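Local coordinates for DUF309 domain-containing protein (Thermus thermophilus, PDB 2CWY), which is of unknown function, a small all-helical member of the DUF309 family from a thermophilic bacterium, at residues 35-40 with 70-75. Residues are numbered along the deposited sequence; the frame is centred on the assembly and turned at random.
Sequences ERRLLQ and EGLPCP
The guanidinium of R37 has one face covered by L72, whose CD2 methyl sits 3.3 Å above the plane and over its centre, while E70 O lies at the edge, near that plane. CD2 comes closest to CZ of R37, at 3.4 Å, and the two side chains run past each other in opposite directions. At the edge, R37 NH2 is only 2.6 Å from E70 O, yet the angle is poor and the pair does not count as a hydrogen bond. A true hydrogen bond comes from R37 NE, which donates to R68 O in the last turn of helix 59-69; the bend at chi3 (55°) places NE for that bond. An alanine in place of R37 would probably leave R68 O without this donor and CD2 of L72 without the flat group it packs on. The other methyl of L72 reaches the helix itself: CD1 is 3.8 Å from L38 N and 3.9 Å from L38 CB. Both leucines are buried and also touch W81 of helix 81-92. Just before L72, G71 has phi 87°, where a side chain would jam against the carbonyl oxygen of E70. The arrangement is an arginine from one helix holding the C-terminal end of another, with the leucine of the following loop buried between helices 33-53 and 81-92 of this all-helical fold.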
# COMPACT_ATOMS: atom_id res chain seq x y z
N GLU A 35 6.41 -5.25 10.00
CA GLU A 35 6.63 -3.95 9.39
C GLU A 35 6.94 -4.10 7.89
O GLU A 35 6.42 -3.34 7.07
CB GLU A 35 7.78 -3.24 10.10
CG GLU A 35 7.43 -2.78 11.51
CD GLU A 35 7.14 -3.93 12.48
OE1 GLU A 35 6.21 -3.79 13.29
OE2 GLU A 35 7.84 -4.97 12.43
N ARG A 36 7.78 -5.07 7.55
CA ARG A 36 8.15 -5.28 6.15
C ARG A 36 6.90 -5.73 5.38
O ARG A 36 6.67 -5.30 4.25
CB ARG A 36 9.28 -6.33 6.02
CG ARG A 36 10.04 -6.28 4.68
CD ARG A 36 11.06 -7.43 4.54
NE ARG A 36 11.75 -7.42 3.24
CZ ARG A 36 12.86 -6.73 2.98
NH1 ARG A 36 13.44 -6.00 3.93
NH2 ARG A 36 13.40 -6.76 1.77
N ARG A 37 6.08 -6.58 6.00
CA ARG A 37 4.88 -7.04 5.32
C ARG A 37 3.93 -5.87 5.07
O ARG A 37 3.37 -5.72 3.98
CB ARG A 37 4.19 -8.12 6.17
CG ARG A 37 4.84 -9.50 6.03
CD ARG A 37 4.30 -10.46 7.08
NE ARG A 37 2.85 -10.53 7.05
CZ ARG A 37 2.10 -10.90 8.09
NH1 ARG A 37 2.69 -11.23 9.23
NH2 ARG A 37 0.78 -10.93 7.98
N LEU A 38 3.76 -5.03 6.09
CA LEU A 38 2.89 -3.88 5.95
C LEU A 38 3.36 -2.98 4.81
O LEU A 38 2.56 -2.57 3.97
CB LEU A 38 2.86 -3.08 7.25
CG LEU A 38 2.14 -1.74 7.08
CD1 LEU A 38 0.64 -1.97 6.95
CD2 LEU A 38 2.45 -0.87 8.25
N LEU A 39 4.65 -2.66 4.79
CA LEU A 39 5.18 -1.78 3.74
C LEU A 39 4.97 -2.36 2.34
O LEU A 39 4.54 -1.66 1.42
CB LEU A 39 6.66 -1.48 4.01
CG LEU A 39 6.88 -0.58 5.24
CD1 LEU A 39 8.29 -0.73 5.76
CD2 LEU A 39 6.58 0.88 4.87
N GLN A 40 5.25 -3.65 2.18
CA GLN A 40 5.05 -4.26 0.87
C GLN A 40 3.57 -4.30 0.49
O GLN A 40 3.24 -4.17 -0.67
CB GLN A 40 5.64 -5.66 0.83
CG GLN A 40 5.86 -6.12 -0.61
CD GLN A 40 6.74 -7.35 -0.68
OE1 GLN A 40 6.50 -8.33 0.02
NE2 GLN A 40 7.76 -7.29 -1.53
N GLU A 70 -2.69 -9.85 5.59
CA GLU A 70 -3.47 -10.81 6.35
C GLU A 70 -2.85 -11.16 7.69
O GLU A 70 -1.72 -11.62 7.76
CB GLU A 70 -3.64 -12.10 5.54
CG GLU A 70 -4.45 -13.16 6.27
CD GLU A 70 -5.92 -12.77 6.41
OE1 GLU A 70 -6.20 -11.66 6.91
OE2 GLU A 70 -6.78 -13.59 6.03
N GLY A 71 -3.61 -10.94 8.76
CA GLY A 71 -3.14 -11.29 10.09
C GLY A 71 -2.32 -10.24 10.82
O GLY A 71 -1.92 -10.45 11.96
N LEU A 72 -2.06 -9.11 10.17
CA LEU A 72 -1.29 -8.06 10.83
C LEU A 72 -2.16 -7.29 11.80
O LEU A 72 -3.39 -7.22 11.63
CB LEU A 72 -0.74 -7.06 9.80
CG LEU A 72 0.39 -7.47 8.85
CD1 LEU A 72 0.71 -6.29 7.94
CD2 LEU A 72 1.63 -7.90 9.65
N PRO A 73 -1.56 -6.74 12.86
CA PRO A 73 -2.40 -5.98 13.79
C PRO A 73 -2.71 -4.65 13.09
O PRO A 73 -2.00 -4.28 12.15
CB PRO A 73 -1.50 -5.81 15.01
CG PRO A 73 -0.12 -5.85 14.44
CD PRO A 73 -0.21 -6.94 13.42
N CYS A 74 -3.76 -3.96 13.51
CA CYS A 74 -4.11 -2.67 12.91
C CYS A 74 -4.57 -1.72 14.02
O CYS A 74 -5.40 -2.09 14.84
CB CYS A 74 -5.23 -2.82 11.86
SG CYS A 74 -5.61 -1.30 10.91
N PRO A 75 -4.03 -0.49 14.06
CA PRO A 75 -3.03 -0.01 13.10
C PRO A 75 -1.66 -0.62 13.34
O PRO A 75 -1.43 -1.34 14.32
CB PRO A 75 -3.05 1.50 13.32
CG PRO A 75 -3.34 1.61 14.80
CD PRO A 75 -4.45 0.59 14.97